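PDB 5A04: aldose-aldose oxidoreductase from Caulobacter crescentus, which probably oxidises one aldose while reducing another, using a nicotinamide cofactor, bound as NADPH here beside glucose. Local coordinates for residues G8-G13 and D75-I80; L12-Y17 and L37-P42; K98-E103 and R125-G130. One frame throughout, in Å; residues are numbered along the deposited sequence.

Interaction 1 (G8-G13 and D75-I80); sequences GYAILG and DIVYVI. With NDP (NADPH dihydro-nicotinamide-adenine-dinucleotide phosphate), chain G.
Two neighbouring strands at the middle of the Rossmann sheet, 7-12 and 76-79, pair side by side here, with Y9 beside I76 and L12 beside V79. They run parallel. A10 N donates to I76 O at 2.8 Å, and A10 O accepts from Y78 N. L12 repeats the pattern one step on, its N bonded to Y78 O and its O to I80 N. At the start of the pair the ladder is reinforced. G8 O accepts from both I76 N and D75 N, and G8 N donates almost straight (174°) to D75 OD2 at 2.9 Å. That bond uses the anti lone pair of the carboxylate.

One face of the sheet carries Y9, I11, I76 and Y78. I76 lies alongside Y9 and sets CG2 over the ring face, a CH-pi contact 4.0 Å from the centroid, while its CD1 reaches Y9 CE1 at 3.5 Å. The Y78 CB lies at the edge of the same Y9 ring. I11 CD1 packs on Y78 CB at 3.8 Å; the CG1 branch that carries it is anti to the carbonyl carbon (chi1 -57°). The hydroxyls are held from outside: Y9 OH by L297 O, Y78 OH by E103 and Q296.

In this fold the first strand ends in the glycine turn that meets the dinucleotide, and G13 is that turn's first glycine. Its backbone angles are awkward for any residue with a CB. The face with A10, L12, V77 and V79 is more sparsely joined across the pair. There L12 CD1 meets V77 CG1 at 4.0 Å, and helix 86-95 packs against V77 and V79. I80 closes the strand end, its CG2 3.6 Å from NDP O4D.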
# COMPACT_ATOMS: atom_id res chain seq x y z
N GLY A 8 10.35 -29.32 -27.73
CA GLY A 8 9.81 -28.41 -28.74
C GLY A 8 8.53 -27.70 -28.31
O GLY A 8 7.58 -28.34 -27.89
N TYR A 9 8.53 -26.38 -28.41
CA TYR A 9 7.35 -25.56 -28.11
C TYR A 9 6.54 -25.22 -29.36
O TYR A 9 7.10 -24.80 -30.37
CB TYR A 9 7.77 -24.25 -27.44
CG TYR A 9 7.93 -24.29 -25.95
CD1 TYR A 9 9.06 -24.86 -25.36
CD2 TYR A 9 6.98 -23.71 -25.13
CE1 TYR A 9 9.20 -24.88 -23.97
CE2 TYR A 9 7.10 -23.72 -23.76
CZ TYR A 9 8.20 -24.30 -23.18
OH TYR A 9 8.31 -24.29 -21.80
N ALA A 10 5.22 -25.38 -29.27
CA ALA A 10 4.30 -24.73 -30.18
C ALA A 10 3.78 -23.47 -29.49
O ALA A 10 3.24 -23.56 -28.39
CB ALA A 10 3.14 -25.66 -30.58
N ILE A 11 3.97 -22.31 -30.10
CA ILE A 11 3.43 -21.07 -29.55
C ILE A 11 2.06 -20.81 -30.17
O ILE A 11 1.91 -20.78 -31.40
CB ILE A 11 4.38 -19.87 -29.81
CG1 ILE A 11 5.77 -20.15 -29.23
CG2 ILE A 11 3.80 -18.59 -29.20
CD1 ILE A 11 5.80 -20.44 -27.73
N LEU A 12 1.05 -20.67 -29.31
CA LEU A 12 -0.33 -20.57 -29.78
C LEU A 12 -0.89 -19.20 -29.39
O LEU A 12 -1.00 -18.88 -28.21
CB LEU A 12 -1.17 -21.71 -29.19
CG LEU A 12 -2.60 -21.89 -29.73
CD1 LEU A 12 -3.05 -23.34 -29.50
CD2 LEU A 12 -3.57 -20.94 -29.06
N GLY A 13 -1.26 -18.41 -30.41
CA GLY A 13 -1.75 -17.05 -30.21
C GLY A 13 -0.63 -16.06 -30.42
O GLY A 13 0.06 -15.68 -29.47
N ASP A 75 6.45 -30.94 -28.12
CA ASP A 75 6.25 -31.51 -26.80
C ASP A 75 5.30 -30.68 -25.94
O ASP A 75 4.56 -31.21 -25.12
CB ASP A 75 7.58 -31.65 -26.08
CG ASP A 75 8.54 -32.56 -26.82
OD1 ASP A 75 8.34 -33.79 -26.76
OD2 ASP A 75 9.47 -32.04 -27.46
N ILE A 76 5.33 -29.37 -26.15
CA ILE A 76 4.64 -28.40 -25.29
C ILE A 76 3.88 -27.41 -26.14
O ILE A 76 4.39 -26.95 -27.15
CB ILE A 76 5.64 -27.60 -24.40
CG1 ILE A 76 6.42 -28.54 -23.48
CG2 ILE A 76 4.89 -26.54 -23.59
CD1 ILE A 76 7.75 -27.94 -22.98
N VAL A 77 2.65 -27.09 -25.73
CA VAL A 77 1.92 -25.98 -26.33
C VAL A 77 1.86 -24.83 -25.31
O VAL A 77 1.48 -25.04 -24.15
CB VAL A 77 0.49 -26.38 -26.73
CG1 VAL A 77 -0.28 -25.17 -27.25
CG2 VAL A 77 0.51 -27.51 -27.76
N TYR A 78 2.24 -23.64 -25.75
CA TYR A 78 2.21 -22.46 -24.89
C TYR A 78 1.05 -21.60 -25.36
O TYR A 78 1.07 -21.03 -26.45
CB TYR A 78 3.56 -21.72 -24.97
CG TYR A 78 3.82 -20.61 -23.96
CD1 TYR A 78 2.80 -20.10 -23.16
CD2 TYR A 78 5.10 -20.07 -23.83
CE1 TYR A 78 3.05 -19.07 -22.26
CE2 TYR A 78 5.36 -19.04 -22.93
CZ TYR A 78 4.34 -18.55 -22.14
OH TYR A 78 4.59 -17.54 -21.25
N VAL A 79 0.00 -21.56 -24.54
CA VAL A 79 -1.21 -20.82 -24.86
C VAL A 79 -1.12 -19.36 -24.41
O VAL A 79 -1.03 -19.08 -23.21
CB VAL A 79 -2.43 -21.48 -24.19
CG1 VAL A 79 -3.70 -20.67 -24.48
CG2 VAL A 79 -2.57 -22.93 -24.68
N ILE A 80 -1.14 -18.44 -25.38
CA ILE A 80 -0.92 -17.02 -25.12
C ILE A 80 -2.05 -16.22 -25.80
O ILE A 80 -1.82 -15.28 -26.58
CB ILE A 80 0.49 -16.56 -25.61
CG1 ILE A 80 1.54 -17.62 -25.23
CG2 ILE A 80 0.86 -15.21 -25.02
CD1 ILE A 80 3.02 -17.22 -25.51
PA NDP G . -2.67 -9.72 -27.74
O1A NDP G . -4.04 -9.18 -27.98
O2A NDP G . -1.48 -8.84 -28.01
O5B NDP G . -2.45 -11.13 -28.56
C5B NDP G . -3.55 -11.97 -28.32
C4B NDP G . -3.51 -13.00 -29.46
O4B NDP G . -4.38 -14.10 -29.19
C3B NDP G . -4.00 -12.35 -30.78
O3B NDP G . -2.96 -11.71 -31.45
C2B NDP G . -4.38 -13.59 -31.58
O2B NDP G . -3.35 -14.19 -32.11
C1B NDP G . -4.89 -14.55 -30.42
N9A NDP G . -6.35 -14.63 -30.36
C8A NDP G . -7.14 -15.77 -30.52
N7A NDP G . -8.46 -15.51 -30.43
C5A NDP G . -8.53 -14.14 -30.20
C6A NDP G . -9.62 -13.27 -30.02
N6A NDP G . -10.91 -13.75 -30.05
N1A NDP G . -9.44 -11.93 -29.81
C2A NDP G . -8.12 -11.51 -29.79
N3A NDP G . -6.99 -12.22 -29.94
C4A NDP G . -7.23 -13.56 -30.16
O3 NDP G . -2.76 -10.08 -26.12
PN NDP G . -1.35 -10.23 -25.32
O1N NDP G . -0.38 -11.10 -26.02
O2N NDP G . -0.98 -9.00 -24.53
O5D NDP G . -1.92 -11.23 -23.99
C5D NDP G . -2.28 -12.53 -24.38
C4D NDP G . -2.20 -13.42 -23.11
O4D NDP G . -0.87 -13.28 -22.53
C3D NDP G . -3.20 -12.94 -22.00
O3D NDP G . -3.69 -14.07 -21.26
C2D NDP G . -2.33 -12.08 -21.09
O2D NDP G . -2.77 -12.12 -19.74
C1D NDP G . -0.97 -12.86 -21.19
N1N NDP G . 0.15 -11.94 -20.97
C2N NDP G . 1.12 -12.25 -20.03
C3N NDP G . 2.18 -11.40 -19.86
C7N NDP G . 3.20 -11.72 -18.86
O7N NDP G . 4.09 -10.91 -18.54
N7N NDP G . 3.19 -12.98 -18.26
C4N NDP G . 2.33 -10.14 -20.64
C5N NDP G . 1.23 -9.88 -21.58
C6N NDP G . 0.22 -10.74 -21.72
P2B NDP G . -3.51 -14.82 -33.70
O1X NDP G . -4.74 -15.68 -33.54
O2X NDP G . -3.67 -13.54 -34.45
O3X NDP G . -2.19 -15.57 -33.89

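Interaction 2 (L12-Y17 and L37-P42); sequences LGLGYY and LVSGTP. With NDP (NADPH dihydro-nicotinamide-adenine-dinucleotide phosphate), chain G.
L12 and V38 pack tightly near the C-terminal ends of strands 7-12 and 32-38. They are bridge partners on one face of the sheet. With CG anti to the backbone N (chi1 -171°), L12 carries CG against V38 CB at 3.7 Å and also against V38 CG1. G13 N continues the pairing with a nearly straight bond (171°) to V38 O at 3.0 Å. L14 then leans across. Its CD1 rests on S39 CB at 3.7 Å, and its CD2 meets L37 CD2 with the two side chains at about a right angle.

Beyond this buried patch the segments part, and NADPH bridges them. The 2'-phosphate is gripped from both: O3X by L14 N at 2.8 Å, O1X by G40 N, and O2X by T41 OG1 at 2.8 Å. S39 OG also approaches O3X, but is modelled very close, so the exact length is doubtful. S39 OG accepts from T41 N, an ST turn that ties S39 to T41 beside the phosphate. G40 is exposed and T41 partly so, which makes this the solvent side. Such contacts are consistent with recognition of the 2'-phosphate, which NADH lacks.

G13 and G15 fit the Rossmann GxGxxA pattern. G15 CA passes 3.0 Å from NDP O5B, too close for a side chain there. Y16 N and Y17 N, at the start of the helix, bond to O2A and O1N of the diphosphate. The Y17 ring stands over the nicotinamide, which lies on one of its faces.

The contact belongs to the beta-alpha-beta unit of strand 7-12, helix 16-22 and strand 32-38. L14 touches T19 of that helix, while L37 and S39 lean on helix 42-52.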
# COMPACT_ATOMS: atom_id res chain seq x y z
N LEU A 12 1.05 -20.67 -29.31
CA LEU A 12 -0.33 -20.57 -29.78
C LEU A 12 -0.89 -19.20 -29.39
O LEU A 12 -1.00 -18.88 -28.21
CB LEU A 12 -1.17 -21.71 -29.19
CG LEU A 12 -2.60 -21.89 -29.73
CD1 LEU A 12 -3.05 -23.34 -29.50
CD2 LEU A 12 -3.57 -20.94 -29.06
N GLY A 13 -1.26 -18.41 -30.41
CA GLY A 13 -1.75 -17.05 -30.21
C GLY A 13 -0.63 -16.06 -30.42
O GLY A 13 0.06 -15.68 -29.47
N LEU A 14 -0.43 -15.63 -31.66
CA LEU A 14 0.76 -14.83 -32.01
C LEU A 14 0.48 -13.32 -31.85
O LEU A 14 0.51 -12.53 -32.81
CB LEU A 14 1.22 -15.17 -33.43
CG LEU A 14 1.52 -16.66 -33.67
CD1 LEU A 14 2.07 -16.93 -35.07
CD2 LEU A 14 2.48 -17.24 -32.60
N GLY A 15 0.21 -12.94 -30.61
CA GLY A 15 -0.02 -11.55 -30.26
C GLY A 15 1.22 -10.89 -29.69
O GLY A 15 2.33 -11.36 -29.91
N TYR A 16 1.03 -9.79 -28.96
CA TYR A 16 2.15 -9.02 -28.44
C TYR A 16 3.09 -9.83 -27.56
O TYR A 16 4.29 -9.87 -27.79
CB TYR A 16 1.65 -7.82 -27.64
CG TYR A 16 2.78 -7.07 -26.97
CD1 TYR A 16 3.58 -6.22 -27.70
CD2 TYR A 16 3.06 -7.25 -25.62
CE1 TYR A 16 4.63 -5.53 -27.11
CE2 TYR A 16 4.10 -6.57 -25.01
CZ TYR A 16 4.88 -5.72 -25.76
OH TYR A 16 5.93 -5.04 -25.17
N TYR A 17 2.55 -10.49 -26.54
CA TYR A 17 3.44 -11.17 -25.60
C TYR A 17 4.18 -12.32 -26.29
O TYR A 17 5.39 -12.50 -26.11
CB TYR A 17 2.66 -11.68 -24.39
CG TYR A 17 3.56 -12.12 -23.25
CD1 TYR A 17 4.40 -11.21 -22.62
CD2 TYR A 17 3.54 -13.43 -22.78
CE1 TYR A 17 5.20 -11.59 -21.55
CE2 TYR A 17 4.34 -13.83 -21.72
CZ TYR A 17 5.18 -12.90 -21.12
OH TYR A 17 5.97 -13.30 -20.08
N LEU A 37 4.11 -23.11 -34.78
CA LEU A 37 3.31 -21.92 -34.60
C LEU A 37 1.84 -22.24 -34.80
O LEU A 37 1.48 -22.99 -35.72
CB LEU A 37 3.73 -20.82 -35.58
CG LEU A 37 5.19 -20.38 -35.46
CD1 LEU A 37 5.55 -19.52 -36.66
CD2 LEU A 37 5.42 -19.63 -34.17
N VAL A 38 0.99 -21.68 -33.94
CA VAL A 38 -0.46 -21.85 -34.07
C VAL A 38 -1.11 -20.48 -34.02
O VAL A 38 -0.93 -19.74 -33.06
CB VAL A 38 -1.03 -22.73 -32.96
CG1 VAL A 38 -2.50 -23.05 -33.25
CG2 VAL A 38 -0.23 -24.01 -32.82
N SER A 39 -1.86 -20.13 -35.07
CA SER A 39 -2.39 -18.78 -35.23
C SER A 39 -3.71 -18.76 -35.98
O SER A 39 -3.91 -19.56 -36.89
CB SER A 39 -1.38 -17.89 -35.97
OG SER A 39 -1.89 -16.56 -36.09
N GLY A 40 -4.57 -17.81 -35.62
CA GLY A 40 -5.80 -17.57 -36.38
C GLY A 40 -5.60 -16.56 -37.50
O GLY A 40 -6.55 -16.17 -38.19
N THR A 41 -4.36 -16.12 -37.69
CA THR A 41 -4.04 -15.14 -38.73
C THR A 41 -3.01 -15.71 -39.70
O THR A 41 -1.82 -15.79 -39.36
CB THR A 41 -3.48 -13.84 -38.13
OG1 THR A 41 -4.41 -13.30 -37.18
CG2 THR A 41 -3.22 -12.80 -39.24
N PRO A 42 -3.45 -16.12 -40.90
CA PRO A 42 -2.54 -16.80 -41.83
C PRO A 42 -1.28 -15.99 -42.13
O PRO A 42 -0.20 -16.58 -42.25
CB PRO A 42 -3.41 -16.97 -43.09
CG PRO A 42 -4.80 -17.07 -42.55
CD PRO A 42 -4.84 -16.11 -41.39
PA NDP G . -2.67 -9.72 -27.74
O1A NDP G . -4.04 -9.18 -27.98
O2A NDP G . -1.48 -8.84 -28.01
O5B NDP G . -2.45 -11.13 -28.56
C5B NDP G . -3.55 -11.97 -28.32
C4B NDP G . -3.51 -13.00 -29.46
O4B NDP G . -4.38 -14.10 -29.19
C3B NDP G . -4.00 -12.35 -30.78
O3B NDP G . -2.96 -11.71 -31.45
C2B NDP G . -4.38 -13.59 -31.58
O2B NDP G . -3.35 -14.19 -32.11
C1B NDP G . -4.89 -14.55 -30.42
N9A NDP G . -6.35 -14.63 -30.36
C8A NDP G . -7.14 -15.77 -30.52
N7A NDP G . -8.46 -15.51 -30.43
C5A NDP G . -8.53 -14.14 -30.20
C6A NDP G . -9.62 -13.27 -30.02
N6A NDP G . -10.91 -13.75 -30.05
N1A NDP G . -9.44 -11.93 -29.81
C2A NDP G . -8.12 -11.51 -29.79
N3A NDP G . -6.99 -12.22 -29.94
C4A NDP G . -7.23 -13.56 -30.16
O3 NDP G . -2.76 -10.08 -26.12
PN NDP G . -1.35 -10.23 -25.32
O1N NDP G . -0.38 -11.10 -26.02
O2N NDP G . -0.98 -9.00 -24.53
O5D NDP G . -1.92 -11.23 -23.99
C5D NDP G . -2.28 -12.53 -24.38
C4D NDP G . -2.20 -13.42 -23.11
O4D NDP G . -0.87 -13.28 -22.53
C3D NDP G . -3.20 -12.94 -22.00
O3D NDP G . -3.69 -14.07 -21.26
C2D NDP G . -2.33 -12.08 -21.09
O2D NDP G . -2.77 -12.12 -19.74
C1D NDP G . -0.97 -12.86 -21.19
N1N NDP G . 0.15 -11.94 -20.97
C2N NDP G . 1.12 -12.25 -20.03
C3N NDP G . 2.18 -11.40 -19.86
C7N NDP G . 3.20 -11.72 -18.86
O7N NDP G . 4.09 -10.91 -18.54
N7N NDP G . 3.19 -12.98 -18.26
C4N NDP G . 2.33 -10.14 -20.64
C5N NDP G . 1.23 -9.88 -21.58
C6N NDP G . 0.22 -10.74 -21.72
P2B NDP G . -3.51 -14.82 -33.70
O1X NDP G . -4.74 -15.68 -33.54
O2X NDP G . -3.67 -13.54 -34.45
O3X NDP G . -2.19 -15.57 -33.89

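Interaction 3 (K98-E103 and R125-G130); sequences KHVMCE and RKLMIG. With NDP (NADPH dihydro-nicotinamide-adenine-dinucleotide phosphate), chain G.
H99 and R125 cross at about a right angle. The arginine lays its aliphatic stem over the imidazole: CD is 3.6 Å from the centroid of the H99 ring and only 14° off its normal, a CH-pi contact. The planes of ring and guanidinium are 30° apart. Beyond the stem, R125 NE bonds to G97 O. The ring is also held at its rim. K126 N donates to H99 ND1 at 2.8 Å, nearly straight but tilted 16° from the ring plane. The first torsion of H99 sets the ring beside its backbone N, and rotation about CB-CG turns ND1 to K126 N.

Farther along, strands 99-102 and 127-129 run parallel, joined by helix 110-123 in a beta-alpha-beta unit; 127-129 is the outermost strand at this side of the Rossmann sheet. V100 N bonds to K126 O, M128 N to V100 O, and C102 N to M128 O at 2.8 Å.

M101 and M128 point the same way, side by side. M101 bends at chi2 and chi3, whereas M128 is extended, and M101 SD meets M128 CG at 3.8 Å. Helix 292-306 packs on both. On the other face V100 CG1 touches L127 CD1 at 3.8 Å, and I129 CD1 reaches C102 CB.

At the far end of the pair, G130 N bonds to C102 O. The E103 carboxylate bends back over G130 CA. Its OE1 accepts from the nicotinamide amide N7N of NADPH at 2.9 Å, in a straight bond, and its OE2 is held by Y78 OH.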
# COMPACT_ATOMS: atom_id res chain seq x y z
N LYS A 98 -0.08 -33.16 -25.61
CA LYS A 98 0.98 -32.18 -25.32
C LYS A 98 0.95 -31.67 -23.88
O LYS A 98 -0.13 -31.50 -23.29
CB LYS A 98 0.90 -31.00 -26.28
CG LYS A 98 0.76 -31.37 -27.77
CD LYS A 98 1.86 -32.32 -28.23
CE LYS A 98 1.79 -32.53 -29.74
NZ LYS A 98 2.79 -33.56 -30.19
N HIS A 99 2.13 -31.41 -23.33
CA HIS A 99 2.26 -30.66 -22.09
C HIS A 99 1.85 -29.23 -22.37
O HIS A 99 1.87 -28.81 -23.52
CB HIS A 99 3.69 -30.72 -21.57
CG HIS A 99 4.19 -32.12 -21.36
ND1 HIS A 99 3.97 -32.82 -20.20
CD2 HIS A 99 4.92 -32.93 -22.17
CE1 HIS A 99 4.55 -34.01 -20.30
NE2 HIS A 99 5.13 -34.10 -21.48
N VAL A 100 1.48 -28.48 -21.34
CA VAL A 100 0.94 -27.14 -21.58
C VAL A 100 1.57 -26.10 -20.67
O VAL A 100 1.65 -26.29 -19.47
CB VAL A 100 -0.59 -27.11 -21.36
CG1 VAL A 100 -1.11 -25.67 -21.50
CG2 VAL A 100 -1.27 -28.02 -22.36
N MET A 101 2.04 -25.01 -21.28
CA MET A 101 2.32 -23.76 -20.58
C MET A 101 1.15 -22.84 -20.89
O MET A 101 0.82 -22.61 -22.05
CB MET A 101 3.65 -23.15 -21.06
CG MET A 101 4.01 -21.86 -20.35
SD MET A 101 4.92 -22.15 -18.83
CE MET A 101 6.53 -22.58 -19.50
N CYS A 102 0.51 -22.32 -19.85
CA CYS A 102 -0.64 -21.44 -20.05
C CYS A 102 -0.38 -20.08 -19.40
O CYS A 102 0.06 -20.02 -18.25
CB CYS A 102 -1.91 -22.07 -19.47
SG CYS A 102 -3.39 -21.09 -19.83
N GLU A 103 -0.64 -19.00 -20.11
CA GLU A 103 -0.43 -17.68 -19.53
C GLU A 103 -1.40 -17.40 -18.38
O GLU A 103 -2.44 -18.03 -18.27
CB GLU A 103 -0.56 -16.58 -20.59
CG GLU A 103 0.81 -16.09 -21.07
CD GLU A 103 1.73 -15.80 -19.90
OE1 GLU A 103 1.29 -15.06 -18.99
OE2 GLU A 103 2.86 -16.33 -19.88
N ARG A 125 -0.14 -35.38 -18.78
CA ARG A 125 0.76 -34.33 -19.24
C ARG A 125 0.87 -33.22 -18.19
O ARG A 125 -0.04 -33.03 -17.37
CB ARG A 125 0.29 -33.75 -20.58
CG ARG A 125 0.34 -34.76 -21.74
CD ARG A 125 1.77 -35.25 -21.99
NE ARG A 125 1.86 -36.19 -23.10
CZ ARG A 125 1.90 -37.51 -22.97
NH1 ARG A 125 1.87 -38.06 -21.77
NH2 ARG A 125 1.97 -38.28 -24.05
N LYS A 126 1.97 -32.49 -18.21
CA LYS A 126 2.20 -31.46 -17.22
C LYS A 126 1.56 -30.13 -17.62
O LYS A 126 1.38 -29.85 -18.81
CB LYS A 126 3.70 -31.28 -16.98
CG LYS A 126 4.30 -32.51 -16.31
CD LYS A 126 5.78 -32.34 -16.02
CE LYS A 126 6.38 -33.66 -15.56
NZ LYS A 126 5.68 -34.19 -14.36
N LEU A 127 1.22 -29.34 -16.61
CA LEU A 127 0.59 -28.04 -16.80
C LEU A 127 1.31 -27.01 -15.95
O LEU A 127 1.47 -27.20 -14.74
CB LEU A 127 -0.90 -28.11 -16.41
CG LEU A 127 -1.73 -26.82 -16.40
CD1 LEU A 127 -1.72 -26.11 -17.77
CD2 LEU A 127 -3.17 -27.15 -15.95
N MET A 128 1.75 -25.93 -16.57
CA MET A 128 2.44 -24.87 -15.86
C MET A 128 1.84 -23.53 -16.25
O MET A 128 1.48 -23.33 -17.41
CB MET A 128 3.94 -24.90 -16.19
CG MET A 128 4.73 -23.82 -15.47
SD MET A 128 6.48 -23.96 -15.90
CE MET A 128 7.07 -22.33 -15.42
N ILE A 129 1.71 -22.63 -15.28
CA ILE A 129 1.19 -21.29 -15.53
C ILE A 129 2.36 -20.30 -15.61
O ILE A 129 3.35 -20.43 -14.89
CB ILE A 129 0.20 -20.85 -14.42
CG1 ILE A 129 -0.85 -21.95 -14.21
CG2 ILE A 129 -0.43 -19.49 -14.74
CD1 ILE A 129 -1.66 -22.32 -15.45
N GLY A 130 2.23 -19.31 -16.48
CA GLY A 130 3.33 -18.41 -16.79
C GLY A 130 3.61 -17.34 -15.75
O GLY A 130 3.58 -16.15 -16.07
PA NDP G . -2.67 -9.72 -27.74
O1A NDP G . -4.04 -9.18 -27.98
O2A NDP G . -1.48 -8.84 -28.01
O5B NDP G . -2.45 -11.13 -28.56
C5B NDP G . -3.55 -11.97 -28.32
C4B NDP G . -3.51 -13.00 -29.46
O4B NDP G . -4.38 -14.10 -29.19
C3B NDP G . -4.00 -12.35 -30.78
O3B NDP G . -2.96 -11.71 -31.45
C2B NDP G . -4.38 -13.59 -31.58
O2B NDP G . -3.35 -14.19 -32.11
C1B NDP G . -4.89 -14.55 -30.42
N9A NDP G . -6.35 -14.63 -30.36
C8A NDP G . -7.14 -15.77 -30.52
N7A NDP G . -8.46 -15.51 -30.43
C5A NDP G . -8.53 -14.14 -30.20
C6A NDP G . -9.62 -13.27 -30.02
N6A NDP G . -10.91 -13.75 -30.05
N1A NDP G . -9.44 -11.93 -29.81
C2A NDP G . -8.12 -11.51 -29.79
N3A NDP G . -6.99 -12.22 -29.94
C4A NDP G . -7.23 -13.56 -30.16
O3 NDP G . -2.76 -10.08 -26.12
PN NDP G . -1.35 -10.23 -25.32
O1N NDP G . -0.38 -11.10 -26.02
O2N NDP G . -0.98 -9.00 -24.53
O5D NDP G . -1.92 -11.23 -23.99
C5D NDP G . -2.28 -12.53 -24.38
C4D NDP G . -2.20 -13.42 -23.11
O4D NDP G . -0.87 -13.28 -22.53
C3D NDP G . -3.20 -12.94 -22.00
O3D NDP G . -3.69 -14.07 -21.26
C2D NDP G . -2.33 -12.08 -21.09
O2D NDP G . -2.77 -12.12 -19.74
C1D NDP G . -0.97 -12.86 -21.19
N1N NDP G . 0.15 -11.94 -20.97
C2N NDP G . 1.12 -12.25 -20.03
C3N NDP G . 2.18 -11.40 -19.86
C7N NDP G . 3.20 -11.72 -18.86
O7N NDP G . 4.09 -10.91 -18.54
N7N NDP G . 3.19 -12.98 -18.26
C4N NDP G . 2.33 -10.14 -20.64
C5N NDP G . 1.23 -9.88 -21.58
C6N NDP G . 0.22 -10.74 -21.72
P2B NDP G . -3.51 -14.82 -33.70
O1X NDP G . -4.74 -15.68 -33.54
O2X NDP G . -3.67 -13.54 -34.45
O3X NDP G . -2.19 -15.57 -33.89

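How the interactions relate
All three contacts belong to one parallel Rossmann sheet and meet NADPH at the same ends of its strands. Interaction 1 is central and buried; it shares L12 and G13 with interaction 2 and adjoins interaction 3 through strands 76-79 and 99-102. Interactions 1 and 3 each bury about 600 Å², mostly by backbone ladders and apolar side chains. Interaction 2 buries less than half of that. Its touching residues are buried too, but its polar groups turn to the phosphates of NADPH, with the G40-T41 turn more open. Interaction 3 has its partly exposed residues at the opposite strand ends, around H99 and R125. Y17, Y78 and E103 bring the three together beside the nicotinamide.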